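Long-range contact in PlaB phospholipase (Legionella pneumophila, PDB 6ZTI), which probably hydrolyses phospholipids as an alpha/beta-hydrolase-type virulence factor whose activity is controlled by NAD(H)-mediated tetramerization: residues B[192-204]-B[256-270]. Numbering follows the deposited sequence.
Sequences SFVLTGQKIDRQF and MAFGVLPGLSHSGKN. With SND (thionicotinamide-adenine-dinucleotide), chain I.
Where the parallel pairing of 192-197 with 257-261 comes apart, a water bridges the strands: it accepts from Gln198 N and donates to Leu261 O, 2.7 Å away. Before that break the bonding alternates as parallel strands require. Val194 and Thr196 each use both N and O, ending in the short bond from Leu261 N to Thr196 O (2.7 Å). On one face Val194 CG1, turned anti to its own N (chi1 169°), meets the ring edge of Phe258 at CD1, 3.8 Å off; on the other, the CB of Leu195 lies near CD1 of Leu261. Past the water the chains rejoin through Lys199 N and Leu264 O, the donor standing above the carbonyl plane. Farther on, in one of its two conformers, Asn270 ND2 gives a long but nearly straight bond (165°) to the syn lone pair of Asp201 OD2, 3.3 Å away, while Asp201 OD1 closes an Asx turn onto Gln203 N. Within this turn, Arg202 O accepts from the thioamide N7N of the bound dinucleotide. Strand 257-261 is an edge strand of the chain's six-stranded parallel alpha/beta-hydrolase sheet, and 191-197 separates it from 123-129; helix 286-296 packs on Leu195 and Leu261, helix 223-226 on Val194 and Phe258.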
ATOM      1  N   SER B 192     -36.324  12.507 -21.374  1.00 10.73           N
ATOM      2  CA  SER B 192     -35.409  11.527 -20.820  1.00 10.52           C
ATOM      3  C   SER B 192     -36.166  10.376 -20.165  1.00 13.13           C
ATOM      4  O   SER B 192     -37.195  10.586 -19.511  1.00 12.34           O
ATOM      5  CB  SER B 192     -34.502  12.207 -19.796  1.00 14.70           C
ATOM      6  OG  SER B 192     -33.486  11.318 -19.390  1.00 14.49           O
ATOM      7  N   PHE B 193     -35.649   9.157 -20.328  1.00 15.81           N
ATOM      8  CA  PHE B 193     -36.311   7.962 -19.818  1.00  8.47           C
ATOM      9  C   PHE B 193     -35.277   6.963 -19.319  1.00 10.09           C
ATOM     10  O   PHE B 193     -34.191   6.830 -19.895  1.00 10.50           O
ATOM     11  CB  PHE B 193     -37.160   7.255 -20.897  1.00 12.03           C
ATOM     12  CG  PHE B 193     -37.954   8.184 -21.762  1.00 10.75           C
ATOM     13  CD1 PHE B 193     -37.331   8.942 -22.744  1.00 11.06           C
ATOM     14  CD2 PHE B 193     -39.330   8.277 -21.623  1.00 10.74           C
ATOM     15  CE1 PHE B 193     -38.063   9.792 -23.544  1.00 13.56           C
ATOM     16  CE2 PHE B 193     -40.071   9.124 -22.436  1.00 13.72           C
ATOM     17  CZ  PHE B 193     -39.436   9.882 -23.394  1.00 10.48           C
ATOM     18  N   VAL B 194     -35.637   6.229 -18.267  1.00  7.35           N
ATOM     19  CA  VAL B 194     -34.854   5.097 -17.787  1.00  6.86           C
ATOM     20  C   VAL B 194     -35.714   3.849 -17.872  1.00  6.88           C
ATOM     21  O   VAL B 194     -36.837   3.820 -17.355  1.00  6.38           O
ATOM     22  CB  VAL B 194     -34.349   5.308 -16.353  1.00 10.12           C
ATOM     23  CG1 VAL B 194     -33.763   3.997 -15.807  1.00  7.91           C
ATOM     24  CG2 VAL B 194     -33.308   6.456 -16.333  1.00  6.20           C
ATOM     25  N   LEU B 195     -35.216   2.841 -18.559  1.00 11.15           N
ATOM     26  CA  LEU B 195     -35.846   1.534 -18.563  1.00  6.54           C
ATOM     27  C   LEU B 195     -34.848   0.516 -18.048  1.00  6.04           C
ATOM     28  O   LEU B 195     -33.668   0.567 -18.395  1.00  8.36           O
ATOM     29  CB  LEU B 195     -36.319   1.160 -19.967  1.00  7.48           C
ATOM     30  CG  LEU B 195     -37.295   2.123 -20.653  1.00 15.42           C
ATOM     31  CD1 LEU B 195     -37.536   1.708 -22.106  1.00 12.23           C
ATOM     32  CD2 LEU B 195     -38.612   2.180 -19.934  1.00 21.91           C
ATOM     33  N   THR B 196     -35.300  -0.394 -17.196  1.00  8.06           N
ATOM     34  CA  THR B 196     -34.408  -1.462 -16.773  1.00  7.39           C
ATOM     35  C   THR B 196     -35.235  -2.684 -16.407  1.00 11.95           C
ATOM     36  O   THR B 196     -36.469  -2.660 -16.421  1.00  9.43           O
ATOM     37  CB  THR B 196     -33.526  -1.013 -15.608  1.00 10.72           C
ATOM     38  OG1 THR B 196     -32.454  -1.946 -15.431  1.00 10.78           O
ATOM     39  CG2 THR B 196     -34.344  -0.936 -14.380  1.00 11.09           C
ATOM     40  N   GLY B 197     -34.527  -3.773 -16.109  1.00  6.22           N
ATOM     41  CA  GLY B 197     -35.156  -4.995 -15.674  1.00  7.94           C
ATOM     42  C   GLY B 197     -34.513  -5.441 -14.375  1.00  6.49           C
ATOM     43  O   GLY B 197     -33.509  -4.876 -13.934  1.00  7.75           O
ATOM     44  N   GLN B 198     -35.102  -6.473 -13.776  1.00 10.33           N
ATOM     45  CA  GLN B 198     -34.605  -7.011 -12.513  1.00  9.27           C
ATOM     46  C   GLN B 198     -34.593  -8.534 -12.511  1.00 12.48           C
ATOM     47  O   GLN B 198     -34.737  -9.161 -11.454  1.00  8.80           O
ATOM     48  CB  GLN B 198     -35.434  -6.508 -11.340  1.00  6.55           C
ATOM     49  CG  GLN B 198     -36.902  -6.743 -11.470  1.00  6.87           C
ATOM     50  CD  GLN B 198     -37.585  -6.457 -10.172  1.00 10.19           C
ATOM     51  OE1 GLN B 198     -37.341  -5.420  -9.552  1.00 12.87           O
ATOM     52  NE2 GLN B 198     -38.405  -7.385  -9.721  1.00 12.15           N
ATOM     53  N   LYS B 199     -34.389  -9.132 -13.673  1.00  7.51           N
ATOM     54  CA  LYS B 199     -34.294 -10.576 -13.831  1.00 10.97           C
ATOM     55  C   LYS B 199     -32.823 -10.981 -13.887  1.00 13.62           C
ATOM     56  O   LYS B 199     -32.036 -10.356 -14.603  1.00 10.37           O
ATOM     57  CB  LYS B 199     -35.000 -11.009 -15.121  1.00 16.83           C
ATOM     58  CG  LYS B 199     -35.494 -12.435 -15.137  1.00 20.64           C
ATOM     59  CD  LYS B 199     -36.736 -12.584 -14.268  1.00 33.67           C
ATOM     60  CE  LYS B 199     -37.369 -13.954 -14.448  1.00 53.96           C
ATOM     61  NZ  LYS B 199     -38.302 -14.281 -13.332  1.00 50.83           N
ATOM     62  N   ILE B 200     -32.444 -12.011 -13.134  1.00  9.25           N
ATOM     63  CA  ILE B 200     -31.104 -12.582 -13.246  1.00  8.04           C
ATOM     64  C   ILE B 200     -31.137 -13.617 -14.352  1.00 13.51           C
ATOM     65  O   ILE B 200     -32.043 -14.458 -14.398  1.00 15.02           O
ATOM     66  CB  ILE B 200     -30.639 -13.223 -11.927  1.00  8.26           C
ATOM     67  CG1 ILE B 200     -30.657 -12.214 -10.779  1.00 11.88           C
ATOM     68  CG2 ILE B 200     -29.242 -13.831 -12.108  1.00  7.16           C
ATOM     69  CD1 ILE B 200     -29.854 -10.946 -11.033  1.00  9.62           C
ATOM     70  N   ASP B 201     -30.168 -13.557 -15.259  1.00 12.58           N
ATOM     71  CA  ASP B 201     -29.980 -14.676 -16.176  1.00 12.44           C
ATOM     72  C   ASP B 201     -29.149 -15.698 -15.408  1.00 12.92           C
ATOM     73  O   ASP B 201     -27.929 -15.565 -15.276  1.00 13.86           O
ATOM     74  CB  ASP B 201     -29.322 -14.265 -17.486  1.00 13.07           C
ATOM     75  CG  ASP B 201     -29.308 -15.416 -18.504  1.00 21.38           C
ATOM     76  OD1 ASP B 201     -29.402 -16.579 -18.070  1.00 20.20           O
ATOM     77  OD2 ASP B 201     -29.222 -15.177 -19.727  1.00 20.96           O
ATOM     78  N   ARG B 202     -29.824 -16.720 -14.886  1.00 10.34           N
ATOM     79  CA  ARG B 202     -29.211 -17.607 -13.904  1.00 17.71           C
ATOM     80  C   ARG B 202     -28.173 -18.530 -14.520  1.00 21.46           C
ATOM     81  O   ARG B 202     -27.430 -19.176 -13.773  1.00 15.93           O
ATOM     82  CB  ARG B 202     -30.310 -18.396 -13.185  1.00 16.99           C
ATOM     83  CG  ARG B 202     -31.277 -17.458 -12.454  1.00 16.61           C
ATOM     84  CD  ARG B 202     -31.930 -18.080 -11.241  1.00 17.80           C
ATOM     85  NE  ARG B 202     -32.722 -17.085 -10.544  1.00 15.11           N
ATOM     86  CZ  ARG B 202     -32.235 -16.243  -9.640  1.00 18.62           C
ATOM     87  NH1 ARG B 202     -30.949 -16.278  -9.302  1.00 11.26           N
ATOM     88  NH2 ARG B 202     -33.038 -15.360  -9.074  1.00 12.80           N
ATOM     89  N   GLN B 203     -28.104 -18.597 -15.853  1.00 15.47           N
ATOM     90  CA  GLN B 203     -27.020 -19.309 -16.518  0.56 20.89           C
ATOM     91  C   GLN B 203     -25.679 -18.618 -16.334  1.00 18.68           C
ATOM     92  O   GLN B 203     -24.640 -19.243 -16.554  1.00 22.27           O
ATOM     93  CB  GLN B 203     -27.293 -19.433 -18.019  0.56 25.32           C
ATOM     94  CG  GLN B 203     -28.513 -20.233 -18.380  0.56 22.11           C
ATOM     95  CD  GLN B 203     -28.560 -20.566 -19.865  0.56 26.94           C
ATOM     96  OE1 GLN B 203     -27.729 -20.096 -20.647  0.56 28.86           O
ATOM     97  NE2 GLN B 203     -29.527 -21.388 -20.256  0.56 26.68           N
ATOM     98  N   PHE B 204     -25.678 -17.346 -15.952  1.00 19.26           N
ATOM     99  CA  PHE B 204     -24.459 -16.553 -15.883  1.00 26.46           C
ATOM    100  C   PHE B 204     -24.195 -16.078 -14.460  1.00 24.65           C
ATOM    101  O   PHE B 204     -23.694 -14.978 -14.233  1.00 30.10           O
ATOM    102  CB  PHE B 204     -24.532 -15.365 -16.841  1.00 32.14           C
ATOM    103  CG  PHE B 204     -24.743 -15.753 -18.284  1.00 30.53           C
ATOM    104  CD1 PHE B 204     -24.397 -17.018 -18.745  1.00 50.99           C
ATOM    105  CD2 PHE B 204     -25.288 -14.848 -19.182  1.00 54.07           C
ATOM    106  CE1 PHE B 204     -24.596 -17.375 -20.075  1.00 56.74           C
ATOM    107  CE2 PHE B 204     -25.486 -15.197 -20.513  1.00 46.52           C
ATOM    108  CZ  PHE B 204     -25.139 -16.463 -20.957  1.00 57.02           C
ATOM    109  N   MET B 256     -38.448  12.004 -13.708  1.00  7.71           N
ATOM    110  CA  MET B 256     -38.056  11.369 -14.957  1.00 11.99           C
ATOM    111  C   MET B 256     -38.790  10.045 -15.110  1.00 13.64           C
ATOM    112  O   MET B 256     -38.932   9.286 -14.144  1.00 11.82           O
ATOM    113  CB  MET B 256     -36.537  11.127 -15.011  1.00  8.44           C
ATOM    114  CG  MET B 256     -36.048  10.617 -16.371  1.00  9.64           C
ATOM    115  SD  MET B 256     -34.243  10.446 -16.564  1.00 14.90           S
ATOM    116  CE  MET B 256     -33.722  12.155 -16.366  1.00  7.69           C
ATOM    117  N   ALA B 257     -39.244   9.773 -16.331  1.00  9.09           N
ATOM    118  CA  ALA B 257     -39.873   8.498 -16.641  1.00 10.19           C
ATOM    119  C   ALA B 257     -38.988   7.343 -16.187  1.00  7.85           C
ATOM    120  O   ALA B 257     -37.769   7.363 -16.366  1.00  7.86           O
ATOM    121  CB  ALA B 257     -40.132   8.401 -18.150  1.00 11.66           C
ATOM    122  N   PHE B 258     -39.612   6.336 -15.584  1.00  8.33           N
ATOM    123  CA  PHE B 258     -38.879   5.224 -14.992  1.00  6.02           C
ATOM    124  C   PHE B 258     -39.745   3.984 -15.062  1.00  8.15           C
ATOM    125  O   PHE B 258     -40.849   3.963 -14.512  1.00  9.96           O
ATOM    126  CB  PHE B 258     -38.489   5.527 -13.538  1.00  9.37           C
ATOM    127  CG  PHE B 258     -37.815   4.380 -12.838  1.00  6.88           C
ATOM    128  CD1 PHE B 258     -36.551   3.980 -13.214  1.00  5.74           C
ATOM    129  CD2 PHE B 258     -38.451   3.696 -11.810  1.00  9.27           C
ATOM    130  CE1 PHE B 258     -35.930   2.926 -12.591  1.00  7.53           C
ATOM    131  CE2 PHE B 258     -37.837   2.655 -11.184  1.00  8.54           C
ATOM    132  CZ  PHE B 258     -36.567   2.265 -11.577  1.00  9.28           C
ATOM    133  N   GLY B 259     -39.234   2.951 -15.709  1.00 10.80           N
ATOM    134  CA  GLY B 259     -39.956   1.703 -15.830  1.00 11.39           C
ATOM    135  C   GLY B 259     -39.049   0.529 -15.560  1.00 13.29           C
ATOM    136  O   GLY B 259     -37.916   0.482 -16.038  1.00 11.40           O
ATOM    137  N   VAL B 260     -39.552  -0.417 -14.779  1.00  6.14           N
ATOM    138  CA  VAL B 260     -38.925  -1.718 -14.591  1.00 10.51           C
ATOM    139  C   VAL B 260     -39.710  -2.705 -15.452  1.00 12.44           C
ATOM    140  O   VAL B 260     -40.865  -3.027 -15.157  1.00 15.03           O
ATOM    141  CB  VAL B 260     -38.906  -2.136 -13.115  1.00  7.18           C
ATOM    142  CG1 VAL B 260     -38.249  -3.486 -12.940  1.00 12.38           C
ATOM    143  CG2 VAL B 260     -38.185  -1.083 -12.244  1.00 12.26           C
ATOM    144  N   LEU B 261     -39.115  -3.143 -16.506  1.00 10.38           N
ATOM    145  CA  LEU B 261     -39.750  -4.018 -17.485  1.00  9.45           C
ATOM    146  C   LEU B 261     -39.633  -5.483 -17.073  1.00 10.25           C
ATOM    147  O   LEU B 261     -38.667  -5.872 -16.412  1.00 11.63           O
ATOM    148  CB  LEU B 261     -39.103  -3.833 -18.850  1.00 10.86           C
ATOM    149  CG  LEU B 261     -39.087  -2.411 -19.410  1.00 13.87           C
ATOM    150  CD1 LEU B 261     -38.499  -2.395 -20.843  1.00 12.85           C
ATOM    151  CD2 LEU B 261     -40.487  -1.822 -19.396  1.00 18.74           C
ATOM    152  N   PRO B 262     -40.588  -6.327 -17.474  1.00 12.10           N
ATOM    153  CA  PRO B 262     -40.593  -7.722 -17.014  1.00 14.50           C
ATOM    154  C   PRO B 262     -39.663  -8.639 -17.795  1.00 11.84           C
ATOM    155  O   PRO B 262     -39.589  -8.590 -19.027  1.00 15.16           O
ATOM    156  CB  PRO B 262     -42.053  -8.148 -17.223  1.00 16.03           C
ATOM    157  CG  PRO B 262     -42.470  -7.371 -18.427  1.00 16.29           C
ATOM    158  CD  PRO B 262     -41.798  -6.010 -18.253  1.00 12.69           C
ATOM    159  N   GLY B 263     -38.979  -9.509 -17.051  1.00 12.91           N
ATOM    160  CA  GLY B 263     -38.298 -10.660 -17.615  1.00 15.61           C
ATOM    161  C   GLY B 263     -36.968 -10.384 -18.264  1.00 15.52           C
ATOM    162  O   GLY B 263     -36.510 -11.186 -19.085  1.00 15.64           O
ATOM    163  N   LEU B 264     -36.315  -9.291 -17.909  1.00 12.48           N
ATOM    164  CA  LEU B 264     -35.154  -8.800 -18.639  1.00 10.94           C
ATOM    165  C   LEU B 264     -33.953  -8.651 -17.716  1.00 11.03           C
ATOM    166  O   LEU B 264     -34.067  -8.079 -16.625  1.00 12.01           O
ATOM    167  CB  LEU B 264     -35.490  -7.467 -19.306  1.00 15.83           C
ATOM    168  CG  LEU B 264     -36.582  -7.479 -20.383  1.00 14.83           C
ATOM    169  CD1 LEU B 264     -36.764  -6.082 -20.904  1.00 23.33           C
ATOM    170  CD2 LEU B 264     -36.226  -8.413 -21.519  1.00 16.47           C
ATOM    171  N   SER B 265     -32.798  -9.158 -18.163  1.00  8.89           N
ATOM    172  CA  SER B 265     -31.540  -9.076 -17.437  1.00  6.97           C
ATOM    173  C   SER B 265     -30.660  -8.019 -18.090  1.00  7.01           C
ATOM    174  O   SER B 265     -31.076  -7.315 -19.008  1.00 10.00           O
ATOM    175  CB  SER B 265     -30.833 -10.429 -17.417  1.00 18.90           C
ATOM    176  OG  SER B 265     -30.430 -10.805 -18.731  1.00 14.81           O
ATOM    177  N   HIS B 266     -29.413  -7.914 -17.637  1.00 12.31           N
ATOM    178  CA  HIS B 266     -28.540  -6.881 -18.186  1.00  9.53           C
ATOM    179  C   HIS B 266     -28.083  -7.213 -19.602  1.00 11.87           C
ATOM    180  O   HIS B 266     -28.080  -6.339 -20.478  1.00 10.93           O
ATOM    181  CB  HIS B 266     -27.325  -6.681 -17.285  1.00  8.01           C
ATOM    182  CG  HIS B 266     -26.598  -5.390 -17.527  1.00 13.19           C
ATOM    183  ND1 HIS B 266     -27.131  -4.162 -17.194  1.00  9.88           N
ATOM    184  CD2 HIS B 266     -25.377  -5.140 -18.058  1.00 11.66           C
ATOM    185  CE1 HIS B 266     -26.270  -3.211 -17.511  1.00 10.33           C
ATOM    186  NE2 HIS B 266     -25.195  -3.777 -18.027  1.00 11.12           N
ATOM    187  N   SER B 267     -27.696  -8.467 -19.842  1.00 10.55           N
ATOM    188  CA  SER B 267     -26.950  -8.858 -21.020  1.00 13.84           C
ATOM    189  C   SER B 267     -27.413 -10.227 -21.486  1.00 17.64           C
ATOM    190  O   SER B 267     -28.225 -10.893 -20.835  1.00 13.67           O
ATOM    191  CB  SER B 267     -25.446  -8.884 -20.715  1.00 19.97           C
ATOM    192  OG  SER B 267     -25.000  -7.602 -20.336  1.00 27.60           O
ATOM    193  N   GLY B 268     -26.888 -10.637 -22.629  1.00 14.74           N
ATOM    194  CA  GLY B 268     -27.084 -11.986 -23.118  1.00 15.85           C
ATOM    195  C   GLY B 268     -28.212 -12.081 -24.125  1.00 15.83           C
ATOM    196  O   GLY B 268     -29.193 -11.327 -24.085  1.00 13.42           O
ATOM    197  N   LYS B 269     -28.079 -13.037 -25.051  1.00 14.26           N
ATOM    198  CA  LYS B 269     -29.103 -13.208 -26.079  1.00 17.03           C
ATOM    199  C   LYS B 269     -30.394 -13.811 -25.522  1.00 14.04           C
ATOM    200  O   LYS B 269     -31.456 -13.620 -26.119  1.00 20.13           O
ATOM    201  CB  LYS B 269     -28.556 -14.067 -27.229  1.00 24.43           C
ATOM    202  CG  LYS B 269     -27.484 -13.351 -28.058  1.00 27.20           C
ATOM    203  CD  LYS B 269     -27.307 -13.962 -29.432  1.00 42.98           C
ATOM    204  CE  LYS B 269     -26.359 -15.148 -29.413  1.00 45.85           C
ATOM    205  NZ  LYS B 269     -26.101 -15.657 -30.797  1.00 55.26           N
ATOM    206  N   ASN B 270     -30.339 -14.492 -24.373  1.00 16.22           N
ATOM    207  CA  ASN B 270     -31.550 -15.075 -23.794  0.63 20.23           C
ATOM    208  C   ASN B 270     -32.537 -13.989 -23.381  1.00 11.73           C
ATOM    209  O   ASN B 270     -33.664 -13.924 -23.890  1.00 15.95           O
ATOM    210  CB  ASN B 270     -31.205 -15.946 -22.578  0.63 19.42           C
ATOM    211  CG  ASN B 270     -30.354 -17.153 -22.925  0.63 22.24           C
ATOM    212  OD1 ASN B 270     -30.581 -17.826 -23.932  0.63 18.32           O
ATOM    213  ND2 ASN B 270     -29.367 -17.443 -22.073  0.63 27.47           N
TER
HETATM  214  PA  SND I 502     -25.059 -17.593  -2.448  1.00  9.04           P
HETATM  215  O1A SND I 502     -25.000 -17.937  -3.910  1.00  7.26           O
HETATM  216  O2A SND I 502     -25.699 -16.263  -2.114  1.00 12.64           O
HETATM  217  O5B SND I 502     -23.573 -17.631  -1.798  1.00 11.16           O
HETATM  218  C5B SND I 502     -23.264 -17.140  -0.478  1.00  7.25           C
HETATM  219  C4B SND I 502     -21.775 -16.889  -0.497  1.00 11.75           C
HETATM  220  O4B SND I 502     -21.101 -18.104  -0.905  1.00 12.75           O
HETATM  221  C3B SND I 502     -21.310 -15.824  -1.484  1.00  9.83           C
HETATM  222  O3B SND I 502     -20.113 -15.195  -1.052  1.00  7.58           O
HETATM  223  C2B SND I 502     -21.059 -16.638  -2.750  1.00  9.45           C
HETATM  224  O2B SND I 502     -20.139 -15.995  -3.621  1.00  5.34           O
HETATM  225  C1B SND I 502     -20.457 -17.911  -2.150  1.00  6.95           C
HETATM  226  N9A SND I 502     -20.637 -19.121  -2.951  1.00  5.77           N
HETATM  227  C8A SND I 502     -21.746 -19.485  -3.671  1.00  7.92           C
HETATM  228  N7A SND I 502     -21.615 -20.619  -4.314  1.00  9.25           N
HETATM  229  C5A SND I 502     -20.331 -21.033  -3.996  1.00  8.55           C
HETATM  230  C6A SND I 502     -19.572 -22.154  -4.378  1.00 10.05           C
HETATM  231  N6A SND I 502     -20.014 -23.103  -5.206  1.00  4.70           N
HETATM  232  N1A SND I 502     -18.318 -22.264  -3.883  1.00  8.51           N
HETATM  233  C2A SND I 502     -17.863 -21.308  -3.070  1.00 10.85           C
HETATM  234  N3A SND I 502     -18.478 -20.197  -2.657  1.00  8.42           N
HETATM  235  C4A SND I 502     -19.717 -20.120  -3.154  1.00  8.33           C
HETATM  236  O3  SND I 502     -25.734 -18.733  -1.571  1.00 10.31           O
HETATM  237  PN  SND I 502     -26.922 -19.795  -1.700  1.00  9.38           P
HETATM  238  O1N SND I 502     -28.059 -19.146  -2.382  1.00 13.55           O
HETATM  239  O2N SND I 502     -27.136 -20.415  -0.375  1.00 13.91           O
HETATM  240  O5D SND I 502     -26.223 -20.828  -2.691  1.00  7.03           O
HETATM  241  C5D SND I 502     -26.630 -22.199  -2.807  1.00  5.95           C
HETATM  242  C4D SND I 502     -26.221 -22.656  -4.183  1.00  9.12           C
HETATM  243  O4D SND I 502     -27.017 -21.974  -5.180  1.00 11.82           O
HETATM  244  C3D SND I 502     -24.758 -22.389  -4.546  1.00  9.39           C
HETATM  245  O3D SND I 502     -24.241 -23.548  -5.182  1.00 11.25           O
HETATM  246  C2D SND I 502     -24.849 -21.168  -5.465  1.00  7.09           C
HETATM  247  O2D SND I 502     -23.800 -21.067  -6.420  1.00  8.85           O
HETATM  248  C1D SND I 502     -26.171 -21.442  -6.159  1.00  7.21           C
HETATM  249  N1N SND I 502     -26.763 -20.158  -6.635  1.00  9.34           N
HETATM  250  C2N SND I 502     -27.021 -20.077  -7.951  1.00 10.87           C
HETATM  251  C3N SND I 502     -27.640 -18.957  -8.465  1.00 10.24           C
HETATM  252  C7N SND I 502     -27.898 -18.825  -9.922  1.00 14.85           C
HETATM  253  S7N SND I 502     -28.742 -17.522 -10.518  1.00 32.04           S
HETATM  254  N7N SND I 502     -27.418 -19.774 -10.699  1.00 13.90           N
HETATM  255  C4N SND I 502     -27.988 -17.933  -7.595  1.00  6.44           C
HETATM  256  C5N SND I 502     -27.692 -18.035  -6.248  1.00 13.10           C
HETATM  257  C6N SND I 502     -27.069 -19.162  -5.782  1.00  9.15           C
HETATM  258  O   HOH W   1     -32.300  -5.430 -17.217  1.00 11.13           O
HETATM  259  O   HOH W   2     -37.357  -7.752 -14.898  1.00  7.90           O
HETATM  260  O   HOH W   3     -29.571 -13.350 -21.386  1.00 13.48           O